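Local coordinates for oxidoreductase (Thermotoga maritima, PDB 1ZH8), which binds NADP in a Rossmann domain and probably catalyses NADP-dependent oxidation or reduction of a CH-OH group in its substrate, at residues H108-K113 with E296-V301; E32-A37 with D87-V92; M174-K179 with S225-G230. One frame throughout, in Å; residues are numbered along the deposited sequence. Where two conformers were deposited one is given.

Interaction 1 of 3, residues H108-K113 with E296-V301. With NAP (NADP nicotinamide-adenine-dinucleotide phosphate), chain D.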
loop_
_atom_site.group_PDB
_atom_site.type_symbol
_atom_site.label_atom_id
_atom_site.label_comp_id
_atom_site.label_asym_id
_atom_site.label_seq_id
_atom_site.Cartn_x
_atom_site.Cartn_y
_atom_site.Cartn_z
ATOM N N HIS A 108 22.474 -33.338 12.449
ATOM C CA HIS A 108 21.833 -31.995 12.428
ATOM C C HIS A 108 21.751 -31.444 11.015
ATOM O O HIS A 108 22.539 -31.826 10.139
ATOM C CB HIS A 108 22.586 -30.989 13.286
ATOM C CG HIS A 108 22.837 -31.458 14.677
ATOM N ND1 HIS A 108 21.901 -31.336 15.679
ATOM C CD2 HIS A 108 23.915 -32.060 15.235
ATOM C CE1 HIS A 108 22.393 -31.844 16.795
ATOM N NE2 HIS A 108 23.614 -32.286 16.553
ATOM N N VAL A 109 20.801 -30.545 10.802
ATOM C CA VAL A 109 20.600 -29.939 9.488
ATOM C C VAL A 109 20.453 -28.417 9.614
ATOM O O VAL A 109 19.629 -27.937 10.397
ATOM C CB VAL A 109 19.290 -30.430 8.796
ATOM C CG1 VAL A 109 19.323 -30.084 7.318
ATOM C CG2 VAL A 109 19.081 -31.898 8.965
ATOM N N ILE A 110 21.261 -27.676 8.856
ATOM C CA ILE A 110 20.940 -26.304 8.530
ATOM C C ILE A 110 20.466 -26.227 7.079
ATOM O O ILE A 110 21.122 -26.708 6.165
ATOM C CB ILE A 110 22.092 -25.313 8.831
ATOM C CG1 ILE A 110 21.673 -23.881 8.465
ATOM C CG2 ILE A 110 23.395 -25.739 8.142
ATOM C CD1 ILE A 110 22.564 -22.788 9.113
ATOM N N CYS A 111 19.303 -25.635 6.876
ATOM C CA CYS A 111 18.661 -25.682 5.588
ATOM C C CYS A 111 18.169 -24.320 5.202
ATOM O O CYS A 111 17.622 -23.580 6.024
ATOM C CB CYS A 111 17.496 -26.672 5.622
ATOM S SG CYS A 111 16.641 -26.870 4.043
ATOM N N GLU A 112 18.362 -23.998 3.937
ATOM C CA GLU A 112 17.997 -22.701 3.406
ATOM C C GLU A 112 16.491 -22.485 3.374
ATOM O O GLU A 112 15.712 -23.439 3.306
ATOM C CB GLU A 112 18.602 -22.493 2.005
ATOM C CG GLU A 112 19.960 -21.829 2.026
ATOM C CD GLU A 112 19.884 -20.379 2.503
ATOM O OE1 GLU A 112 18.758 -19.849 2.661
ATOM O OE2 GLU A 112 20.942 -19.775 2.754
ATOM N N LYS A 113 16.098 -21.217 3.432
ATOM C CA LYS A 113 14.717 -20.834 3.210
ATOM C C LYS A 113 14.420 -21.003 1.724
ATOM O O LYS A 113 15.349 -21.075 0.925
ATOM C CB LYS A 113 14.495 -19.371 3.634
ATOM C CG LYS A 113 15.644 -18.384 3.320
ATOM C CD LYS A 113 15.995 -18.265 1.815
ATOM C CE LYS A 113 14.858 -17.675 1.016
ATOM N NZ LYS A 113 15.082 -17.730 -0.434
ATOM N N GLU A 296 26.897 -18.848 13.224
ATOM C CA GLU A 296 27.269 -18.701 14.609
ATOM C C GLU A 296 26.116 -19.173 15.492
ATOM O O GLU A 296 26.335 -19.918 16.449
ATOM C CB GLU A 296 27.631 -17.237 14.914
ATOM C CG GLU A 296 28.959 -16.776 14.305
ATOM C CD GLU A 296 29.296 -15.278 14.535
ATOM O OE1 GLU A 296 28.542 -14.559 15.233
ATOM O OE2 GLU A 296 30.338 -14.820 14.004
ATOM N N ASP A 297 24.899 -18.757 15.148
ATOM C CA ASP A 297 23.729 -19.036 15.972
ATOM C C ASP A 297 23.435 -20.543 15.983
ATOM O O ASP A 297 23.184 -21.142 17.040
ATOM C CB ASP A 297 22.528 -18.210 15.480
ATOM C CG ASP A 297 21.288 -18.385 16.346
ATOM O OD1 ASP A 297 21.325 -18.077 17.549
ATOM O OD2 ASP A 297 20.257 -18.807 15.811
ATOM N N PHE A 298 23.516 -21.145 14.800
ATOM C CA PHE A 298 23.379 -22.591 14.618
ATOM C C PHE A 298 24.438 -23.363 15.420
ATOM O O PHE A 298 24.143 -24.411 16.009
ATOM C CB PHE A 298 23.496 -22.891 13.130
ATOM C CG PHE A 298 23.586 -24.343 12.781
ATOM C CD1 PHE A 298 22.494 -25.186 12.946
ATOM C CD2 PHE A 298 24.754 -24.856 12.221
ATOM C CE1 PHE A 298 22.568 -26.546 12.566
ATOM C CE2 PHE A 298 24.842 -26.192 11.837
ATOM C CZ PHE A 298 23.742 -27.037 12.008
ATOM N N TYR A 299 25.662 -22.835 15.457
ATOM C CA TYR A 299 26.695 -23.450 16.259
ATOM C C TYR A 299 26.294 -23.469 17.727
ATOM O O TYR A 299 26.536 -24.451 18.433
ATOM C CB TYR A 299 28.061 -22.760 16.097
ATOM C CG TYR A 299 29.092 -23.379 17.022
ATOM C CD1 TYR A 299 29.828 -24.492 16.624
ATOM C CD2 TYR A 299 29.290 -22.883 18.321
ATOM C CE1 TYR A 299 30.751 -25.094 17.483
ATOM C CE2 TYR A 299 30.213 -23.476 19.190
ATOM C CZ TYR A 299 30.938 -24.578 18.761
ATOM O OH TYR A 299 31.852 -25.160 19.600
ATOM N N GLN A 300 25.704 -22.375 18.189
ATOM C CA GLN A 300 25.384 -22.230 19.607
ATOM C C GLN A 300 24.197 -23.129 19.968
ATOM O O GLN A 300 24.139 -23.691 21.077
ATOM C CB GLN A 300 25.127 -20.758 19.967
ATOM C CG GLN A 300 26.403 -19.940 20.095
ATOM C CD GLN A 300 26.142 -18.492 20.454
ATOM O OE1 GLN A 300 25.489 -17.768 19.709
ATOM N NE2 GLN A 300 26.649 -18.063 21.608
ATOM N N VAL A 301 23.272 -23.273 19.018
ATOM C CA VAL A 301 22.126 -24.158 19.182
ATOM C C VAL A 301 22.603 -25.599 19.284
ATOM O O VAL A 301 22.237 -26.321 20.217
ATOM C CB VAL A 301 21.086 -23.999 18.047
ATOM C CG1 VAL A 301 20.053 -25.127 18.100
ATOM C CG2 VAL A 301 20.388 -22.651 18.175
HETATM P PA NAP D . 21.189 -23.211 -7.379
HETATM O O1A NAP D . 22.325 -22.387 -7.870
HETATM O O2A NAP D . 20.409 -23.839 -8.457
HETATM O O5B NAP D . 21.761 -24.270 -6.320
HETATM C C5B NAP D . 21.146 -25.529 -6.169
HETATM C C4B NAP D . 22.240 -26.578 -6.118
HETATM O O4B NAP D . 21.696 -27.837 -5.742
HETATM C C3B NAP D . 22.899 -26.782 -7.478
HETATM O O3B NAP D . 24.245 -27.035 -7.199
HETATM C C2B NAP D . 22.197 -28.037 -7.967
HETATM O O2B NAP D . 22.682 -28.849 -9.030
HETATM C C1B NAP D . 22.127 -28.818 -6.673
HETATM N N9A NAP D . 21.166 -29.914 -6.770
HETATM C C8A NAP D . 20.002 -29.960 -7.506
HETATM N N7A NAP D . 19.416 -31.158 -7.287
HETATM C C5A NAP D . 20.195 -31.869 -6.429
HETATM C C6A NAP D . 20.086 -33.138 -5.874
HETATM N N6A NAP D . 19.066 -33.923 -6.176
HETATM N N1A NAP D . 21.041 -33.590 -5.002
HETATM C C2A NAP D . 22.117 -32.792 -4.696
HETATM N N3A NAP D . 22.237 -31.541 -5.247
HETATM C C4A NAP D . 21.291 -31.091 -6.095
HETATM O O3 NAP D . 20.204 -22.277 -6.536
HETATM P PN NAP D . 20.655 -21.400 -5.266
HETATM O O1N NAP D . 22.015 -21.732 -4.735
HETATM O O2N NAP D . 20.267 -20.066 -5.701
HETATM O O5D NAP D . 19.619 -21.825 -4.107
HETATM C C5D NAP D . 19.760 -22.979 -3.296
HETATM C C4D NAP D . 19.044 -22.738 -1.969
HETATM O O4D NAP D . 19.582 -21.568 -1.365
HETATM C C3D NAP D . 17.551 -22.472 -2.186
HETATM O O3D NAP D . 16.779 -23.112 -1.198
HETATM C C2D NAP D . 17.397 -20.976 -2.050
HETATM O O2D NAP D . 16.129 -20.601 -1.553
HETATM C C1D NAP D . 18.537 -20.638 -1.100
HETATM N N1N NAP D . 18.981 -19.260 -1.291
HETATM C C2N NAP D . 18.930 -18.415 -0.221
HETATM C C3N NAP D . 19.332 -17.081 -0.345
HETATM C C7N NAP D . 19.488 -16.212 0.879
HETATM O O7N NAP D . 19.865 -14.874 0.655
HETATM N N7N NAP D . 19.287 -16.694 2.121
HETATM C C4N NAP D . 19.797 -16.622 -1.584
HETATM C C5N NAP D . 19.861 -17.499 -2.675
HETATM C C6N NAP D . 19.446 -18.825 -2.516
HETATM P P2B NAP D . 24.122 -28.973 -9.741
HETATM O O1X NAP D . 25.034 -29.916 -8.985
HETATM O O2X NAP D . 24.807 -27.629 -9.829
HETATM O O3X NAP D . 23.805 -29.522 -11.115
#
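Ile110 and Phe298 meet where strand 108-112 of the parallel Rossmann sheet is covered by helix 290-303, the two short segments running roughly antiparallel with their axes 10.4 Å apart. The side chain of Ile110 lies across one face of the phenyl ring. Its CB sits over the centre of Phe298 in a CH-pi contact, 3.9 Å from the ring centroid and 9° off the normal. From there the branches part: CG2 goes to the CE2 side of the ring, 4.0 Å from Phe298 CE2, while CG1, anti to the backbone N (chi1 -180°), carries CD1 back to the root of the ring, 4.1 Å from Phe298 CG. Val109 O and His108 CB approach Phe298 CE1 and CZ obliquely. Ala85 of the adjoining strand also touches Phe298, in a buried contact. The other end of the strand serves the cofactor. Glu112 CB and CG lie against the nicotinamide ribose, and OE1 accepts a nearly straight bond (171°) from the carboxamide N7N of NADP. Lys113 grips the ribose hydroxyl O2D twice: its NZ donates to O2D, and its backbone O receives from O2D at 2.6 Å.

Interaction 2 of 3, residues E32-A37 with D87-V92. With NAP (NADP nicotinamide-adenine-dinucleotide phosphate), chain D.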
loop_
_atom_site.group_PDB
_atom_site.type_symbol
_atom_site.label_atom_id
_atom_site.label_comp_id
_atom_site.label_asym_id
_atom_site.label_seq_id
_atom_site.Cartn_x
_atom_site.Cartn_y
_atom_site.Cartn_z
ATOM N N GLU A 32 28.681 -18.630 -2.923
ATOM C CA GLU A 32 28.800 -17.181 -2.922
ATOM C C GLU A 32 28.382 -16.580 -1.594
ATOM O O GLU A 32 28.835 -15.489 -1.227
ATOM C CB GLU A 32 28.012 -16.569 -4.093
ATOM C CG GLU A 32 28.728 -16.723 -5.451
ATOM C CD GLU A 32 28.009 -16.049 -6.628
ATOM O OE1 GLU A 32 27.060 -15.261 -6.395
ATOM O OE2 GLU A 32 28.404 -16.311 -7.791
ATOM N N LEU A 33 27.536 -17.310 -0.874
ATOM C CA LEU A 33 26.923 -16.796 0.336
ATOM C C LEU A 33 27.389 -17.613 1.552
ATOM O O LEU A 33 27.828 -17.045 2.548
ATOM C CB LEU A 33 25.390 -16.784 0.178
ATOM C CG LEU A 33 24.827 -15.938 -0.986
ATOM C CD1 LEU A 33 23.322 -16.030 -1.044
ATOM C CD2 LEU A 33 25.239 -14.452 -0.884
ATOM N N HIS A 34 27.343 -18.946 1.446
ATOM C CA HIS A 34 27.705 -19.817 2.578
ATOM C C HIS A 34 29.193 -19.976 2.804
ATOM O O HIS A 34 29.661 -19.837 3.921
ATOM C CB HIS A 34 26.997 -21.172 2.492
ATOM C CG HIS A 34 25.540 -21.098 2.824
ATOM N ND1 HIS A 34 24.860 -22.125 3.445
ATOM C CD2 HIS A 34 24.638 -20.099 2.655
ATOM C CE1 HIS A 34 23.599 -21.772 3.615
ATOM N NE2 HIS A 34 23.440 -20.543 3.152
ATOM N N LEU A 35 29.938 -20.255 1.748
ATOM C CA LEU A 35 31.357 -20.488 1.906
ATOM C C LEU A 35 32.112 -19.279 2.481
ATOM O O LEU A 35 32.875 -19.439 3.425
ATOM C CB LEU A 35 31.989 -20.954 0.605
ATOM C CG LEU A 35 33.443 -21.407 0.717
ATOM C CD1 LEU A 35 33.559 -22.696 1.539
ATOM C CD2 LEU A 35 33.987 -21.604 -0.680
ATOM N N PRO A 36 31.894 -18.071 1.945
ATOM C CA PRO A 36 32.673 -16.956 2.514
ATOM C C PRO A 36 32.359 -16.722 4.009
ATOM O O PRO A 36 33.245 -16.375 4.787
ATOM C CB PRO A 36 32.248 -15.735 1.672
ATOM C CG PRO A 36 31.580 -16.287 0.477
ATOM C CD PRO A 36 30.986 -17.620 0.879
ATOM N N ALA A 37 31.114 -16.918 4.403
ATOM C CA ALA A 37 30.754 -16.831 5.803
ATOM C C ALA A 37 31.440 -17.942 6.603
ATOM O O ALA A 37 32.054 -17.683 7.640
ATOM C CB ALA A 37 29.260 -16.880 5.959
ATOM N N ASP A 87 24.598 -28.992 5.507
ATOM C CA ASP A 87 24.070 -27.722 5.065
ATOM C C ASP A 87 23.398 -27.918 3.710
ATOM O O ASP A 87 24.054 -28.279 2.733
ATOM C CB ASP A 87 25.225 -26.721 4.980
ATOM C CG ASP A 87 24.790 -25.345 4.510
ATOM O OD1 ASP A 87 23.578 -25.022 4.628
ATOM O OD2 ASP A 87 25.674 -24.582 4.028
ATOM N N LEU A 88 22.091 -27.693 3.653
ATOM C CA LEU A 88 21.360 -27.927 2.420
ATOM C C LEU A 88 21.107 -26.621 1.699
ATOM O O LEU A 88 20.412 -25.732 2.223
ATOM C CB LEU A 88 20.046 -28.667 2.677
ATOM C CG LEU A 88 20.059 -29.814 3.693
ATOM C CD1 LEU A 88 18.640 -30.368 3.990
ATOM C CD2 LEU A 88 21.000 -30.917 3.248
ATOM N N THR A 89 21.694 -26.492 0.510
ATOM C CA THR A 89 21.451 -25.338 -0.357
ATOM C C THR A 89 20.909 -25.853 -1.680
ATOM O O THR A 89 21.595 -25.837 -2.708
ATOM C CB THR A 89 22.743 -24.522 -0.577
ATOM O OG1 THR A 89 23.851 -25.423 -0.734
ATOM C CG2 THR A 89 23.010 -23.629 0.641
ATOM N N LEU A 90 19.664 -26.312 -1.639
ATOM C CA LEU A 90 19.075 -27.101 -2.709
ATOM C C LEU A 90 17.842 -26.432 -3.267
ATOM O O LEU A 90 17.329 -25.462 -2.667
ATOM C CB LEU A 90 18.653 -28.451 -2.150
ATOM C CG LEU A 90 19.816 -29.269 -1.613
ATOM C CD1 LEU A 90 19.300 -30.344 -0.700
ATOM C CD2 LEU A 90 20.576 -29.857 -2.754
ATOM N N PRO A 91 17.347 -26.950 -4.412
ATOM C CA PRO A 91 16.002 -26.618 -4.843
ATOM C C PRO A 91 15.045 -26.926 -3.692
ATOM O O PRO A 91 15.103 -28.008 -3.094
ATOM C CB PRO A 91 15.758 -27.586 -6.015
ATOM C CG PRO A 91 17.113 -27.858 -6.565
ATOM C CD PRO A 91 18.030 -27.852 -5.359
ATOM N N VAL A 92 14.174 -25.982 -3.388
ATOM C CA VAL A 92 13.307 -26.081 -2.231
ATOM C C VAL A 92 12.462 -27.392 -2.188
ATOM O O VAL A 92 12.156 -27.902 -1.093
ATOM C CB VAL A 92 12.482 -24.773 -2.080
ATOM C CG1 VAL A 92 11.659 -24.509 -3.327
ATOM C CG2 VAL A 92 11.595 -24.803 -0.878
HETATM P PA NAP D . 21.189 -23.211 -7.379
HETATM O O1A NAP D . 22.325 -22.387 -7.870
HETATM O O2A NAP D . 20.409 -23.839 -8.457
HETATM O O5B NAP D . 21.761 -24.270 -6.320
HETATM C C5B NAP D . 21.146 -25.529 -6.169
HETATM C C4B NAP D . 22.240 -26.578 -6.118
HETATM O O4B NAP D . 21.696 -27.837 -5.742
HETATM C C3B NAP D . 22.899 -26.782 -7.478
HETATM O O3B NAP D . 24.245 -27.035 -7.199
HETATM C C2B NAP D . 22.197 -28.037 -7.967
HETATM O O2B NAP D . 22.682 -28.849 -9.030
HETATM C C1B NAP D . 22.127 -28.818 -6.673
HETATM N N9A NAP D . 21.166 -29.914 -6.770
HETATM C C8A NAP D . 20.002 -29.960 -7.506
HETATM N N7A NAP D . 19.416 -31.158 -7.287
HETATM C C5A NAP D . 20.195 -31.869 -6.429
HETATM C C6A NAP D . 20.086 -33.138 -5.874
HETATM N N6A NAP D . 19.066 -33.923 -6.176
HETATM N N1A NAP D . 21.041 -33.590 -5.002
HETATM C C2A NAP D . 22.117 -32.792 -4.696
HETATM N N3A NAP D . 22.237 -31.541 -5.247
HETATM C C4A NAP D . 21.291 -31.091 -6.095
HETATM O O3 NAP D . 20.204 -22.277 -6.536
HETATM P PN NAP D . 20.655 -21.400 -5.266
HETATM O O1N NAP D . 22.015 -21.732 -4.735
HETATM O O2N NAP D . 20.267 -20.066 -5.701
HETATM O O5D NAP D . 19.619 -21.825 -4.107
HETATM C C5D NAP D . 19.760 -22.979 -3.296
HETATM C C4D NAP D . 19.044 -22.738 -1.969
HETATM O O4D NAP D . 19.582 -21.568 -1.365
HETATM C C3D NAP D . 17.551 -22.472 -2.186
HETATM O O3D NAP D . 16.779 -23.112 -1.198
HETATM C C2D NAP D . 17.397 -20.976 -2.050
HETATM O O2D NAP D . 16.129 -20.601 -1.553
HETATM C C1D NAP D . 18.537 -20.638 -1.100
HETATM N N1N NAP D . 18.981 -19.260 -1.291
HETATM C C2N NAP D . 18.930 -18.415 -0.221
HETATM C C3N NAP D . 19.332 -17.081 -0.345
HETATM C C7N NAP D . 19.488 -16.212 0.879
HETATM O O7N NAP D . 19.865 -14.874 0.655
HETATM N N7N NAP D . 19.287 -16.694 2.121
HETATM C C4N NAP D . 19.797 -16.622 -1.584
HETATM C C5N NAP D . 19.861 -17.499 -2.675
HETATM C C6N NAP D . 19.446 -18.825 -2.516
HETATM P P2B NAP D . 24.122 -28.973 -9.741
HETATM O O1X NAP D . 25.034 -29.916 -8.985
HETATM O O2X NAP D . 24.807 -27.629 -9.829
HETATM O O3X NAP D . 23.805 -29.522 -11.115
#
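The nicotinamide end of the NADP pocket in this Rossmann fold is backed by a histidine-carboxylate pair, His34 of helix 28-39 with Asp87 near the end of strand 85-88. His34 ND1 donates to Asp87 OD2 at 2.7 Å, and the bond is nearly straight (169°). OD2 receives it on its syn lone pair; the oxygen lies in the ring plane, and the ring and carboxylate planes are 3° apart. Asp87 reaches the ring edge because its CG stands anti to the backbone N (chi1 179°), extending the carboxylate toward the helix. One face of the imidazole is met by the methyl of Thr89, whose CG2 lies 3.6 Å from His34 CE1 in a CH-pi contact offset toward the rim. The hydroxyl of Thr89 turns instead to the backbone O of Gly25, in the probable glycine-rich turn of the fold. The other ring nitrogen, His34 NE2, bonds to Glu112 OE2, so the imidazole is held at both nitrogens and its rotation is fixed between two acidic side chains. A phenylalanine here would probably leave the carboxylates of Asp87 and Glu112 without their shared partner, two buried acidic groups then facing an apolar ring. Phe295 of helix 290-303 adds an edge-to-face ring contact with His34. The two segments also flank the dinucleotide itself: Leu33 CD1 packs 3.6 Å from C4N of the nicotinamide, and Leu90 CD2 approaches N3A of the adenine. Pro91 CD lies against C8A of the adenine, and hydroxyl O3D of the nicotinamide ribose donates to Leu90 O at 2.8 Å.

Interaction 3 of 3, residues M174-K179 with S225-G230. With NA (sodium ion), chain C.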
loop_
_atom_site.group_PDB
_atom_site.type_symbol
_atom_site.label_atom_id
_atom_site.label_comp_id
_atom_site.label_asym_id
_atom_site.label_seq_id
_atom_site.Cartn_x
_atom_site.Cartn_y
_atom_site.Cartn_z
HETATM N N MSE A 174 14.956 -7.407 -11.672
HETATM C CA MSE A 174 15.754 -8.519 -12.191
HETATM C C MSE A 174 15.584 -8.578 -13.693
HETATM O O MSE A 174 14.474 -8.425 -14.201
HETATM C CB MSE A 174 15.322 -9.854 -11.600
HETATM C CG MSE A 174 15.552 -10.003 -10.127
HETATM SE SE MSE A 174 14.860 -11.737 -9.516
HETATM C CE MSE A 174 16.065 -12.066 -8.011
ATOM N N ASP A 175 16.678 -8.789 -14.410
ATOM C CA ASP A 175 16.581 -8.929 -15.854
ATOM C C ASP A 175 17.277 -10.195 -16.333
ATOM O O ASP A 175 17.561 -11.088 -15.543
ATOM C CB ASP A 175 17.086 -7.675 -16.580
ATOM C CG ASP A 175 18.557 -7.321 -16.260
ATOM O OD1 ASP A 175 19.300 -8.127 -15.635
ATOM O OD2 ASP A 175 18.965 -6.201 -16.669
ATOM N N GLU A 176 17.547 -10.258 -17.631
ATOM C CA GLU A 176 18.079 -11.463 -18.245
ATOM C C GLU A 176 19.508 -11.777 -17.759
ATOM O O GLU A 176 19.969 -12.910 -17.878
ATOM C CB GLU A 176 17.964 -11.392 -19.790
ATOM C CG GLU A 176 18.360 -10.040 -20.438
ATOM C CD GLU A 176 17.286 -8.924 -20.357
ATOM O OE1 GLU A 176 17.534 -7.843 -20.944
ATOM O OE2 GLU A 176 16.216 -9.110 -19.722
ATOM N N ASN A 177 20.184 -10.776 -17.192
ATOM C CA ASN A 177 21.555 -10.947 -16.702
ATOM C C ASN A 177 21.644 -11.356 -15.241
ATOM O O ASN A 177 22.731 -11.451 -14.697
ATOM C CB ASN A 177 22.374 -9.672 -16.887
ATOM C CG ASN A 177 22.490 -9.261 -18.325
ATOM O OD1 ASN A 177 23.025 -9.993 -19.159
ATOM N ND2 ASN A 177 21.998 -8.068 -18.628
ATOM N N ASN A 178 20.508 -11.569 -14.595
ATOM C CA ASN A 178 20.513 -11.990 -13.221
ATOM C C ASN A 178 20.688 -13.498 -13.164
ATOM O O ASN A 178 19.966 -14.241 -13.836
ATOM C CB ASN A 178 19.226 -11.561 -12.559
ATOM C CG ASN A 178 19.184 -11.906 -11.095
ATOM O OD1 ASN A 178 19.354 -13.067 -10.695
ATOM N ND2 ASN A 178 18.939 -10.903 -10.279
ATOM N N LYS A 179 21.651 -13.947 -12.371
ATOM C CA LYS A 179 21.999 -15.371 -12.303
ATOM C C LYS A 179 20.883 -16.275 -11.718
ATOM O O LYS A 179 20.741 -17.426 -12.133
ATOM C CB LYS A 179 23.310 -15.564 -11.532
ATOM C CG LYS A 179 23.181 -15.199 -10.039
ATOM C CD LYS A 179 24.482 -15.343 -9.287
ATOM C CE LYS A 179 25.214 -14.029 -9.163
ATOM N NZ LYS A 179 26.658 -14.318 -9.028
ATOM N N SER A 225 6.319 -10.788 -15.837
ATOM C CA SER A 225 7.480 -11.070 -16.660
ATOM C C SER A 225 7.495 -12.528 -17.125
ATOM O O SER A 225 7.416 -13.433 -16.298
ATOM C CB SER A 225 8.772 -10.760 -15.901
ATOM O OG SER A 225 9.891 -11.108 -16.704
ATOM N N PRO A 226 7.620 -12.754 -18.443
ATOM C CA PRO A 226 7.775 -14.126 -18.957
ATOM C C PRO A 226 9.166 -14.664 -18.635
ATOM O O PRO A 226 9.467 -15.837 -18.878
ATOM C CB PRO A 226 7.606 -13.978 -20.475
ATOM C CG PRO A 226 7.856 -12.517 -20.781
ATOM C CD PRO A 226 7.620 -11.729 -19.508
ATOM N N LEU A 227 10.011 -13.800 -18.084
ATOM C CA LEU A 227 11.369 -14.177 -17.792
ATOM C C LEU A 227 11.445 -14.865 -16.441
ATOM O O LEU A 227 12.308 -15.704 -16.212
ATOM C CB LEU A 227 12.258 -12.942 -17.841
ATOM C CG LEU A 227 13.734 -13.093 -17.474
ATOM C CD1 LEU A 227 14.506 -14.008 -18.469
ATOM C CD2 LEU A 227 14.351 -11.702 -17.385
ATOM N N LEU A 228 10.525 -14.517 -15.548
ATOM C CA LEU A 228 10.557 -15.037 -14.181
ATOM C C LEU A 228 9.471 -16.083 -14.013
ATOM O O LEU A 228 8.288 -15.796 -14.225
ATOM C CB LEU A 228 10.393 -13.920 -13.150
ATOM C CG LEU A 228 11.193 -12.624 -13.313
ATOM C CD1 LEU A 228 10.915 -11.684 -12.155
ATOM C CD2 LEU A 228 12.665 -12.887 -13.407
ATOM N N GLY A 229 9.881 -17.295 -13.642
ATOM C CA GLY A 229 8.957 -18.406 -13.547
ATOM C C GLY A 229 7.969 -18.146 -12.436
ATOM O O GLY A 229 8.376 -17.865 -11.298
ATOM N N GLY A 230 6.680 -18.224 -12.777
ATOM C CA GLY A 230 5.608 -18.067 -11.802
ATOM C C GLY A 230 5.274 -16.601 -11.600
ATOM O O GLY A 230 5.579 -15.750 -12.459
HETATM NA NA NA C . 6.590 -14.522 -14.230
#
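Leu227 makes the closest van der Waals contact, reaching with one methyl into the backbone bend of the loop 174-179. Its CD2 lies 3.5 Å from both Asp175 C and Glu176 N, resting on the peptide that joins those two residues. The side chain gets there because CG is anti to the backbone N (chi1 176°). In one of its two conformers the carboxylate of Glu176 also comes near this methyl, a contact that is doubtful for that reason. The apolar side-chain contact pairs the CB of Met174 (present as selenomethionine) with Leu228 CD2 at a loose 4.4 Å, while the selenium end leads away. Phe195 of helix 195-211 touches both of these residues, and Val181 packs on Leu227 and Leu228.

Hydrogen bonds work within each loop and set its shape. Asp175 to Asn178 form a type I beta turn, closed by Asn178 N donating to Asp175 O. The carboxylate of Asp175 adds an Asx turn, with OD1 receiving Asn177 N at 3.2 Å from above the carboxylate plane. In the facing loop Ser225 OG accepts from Leu227 N at 3.0 Å, an ST turn that bends the chain from Ser225 to Leu227.

Metal coordination holds the other side of that loop. The sodium ion is bound by three backbone oxygens, Ser225 O, Leu228 O at 2.1 Å and Gly230 O, with Asp223 and Asp232 completing the site. Leu228 thus turns its carbonyl to the metal and its side chain to the loop 174-179. The whole is a surface contact between two loops of the GFO/IDH/MocA C-terminal domain, one of them wrapped round a sodium site.

How the interactions relate
Interactions 1 and 2 are neighbours, their centres 12 Å apart, on adjacent strands 108-112 and 85-88 of the parallel Rossmann sheet. Ile110 O to Leu88 N joins the strands, the Glu112-His34 bond bridges the two contacts, and both reach NADP. Along the chain interaction 2 closes first; interaction 1 then opens and spans the C-terminal domain before returning on helix 290-303, so interaction 3 is nested inside it. Interactions 1 and 3 lie on opposite sides of the chain's centre, about 30 Å apart between centres. Interaction 3 still meets interaction 2 through the Glu32-Lys179 salt bridge, which ties the cofactor domain to the C-terminal domain.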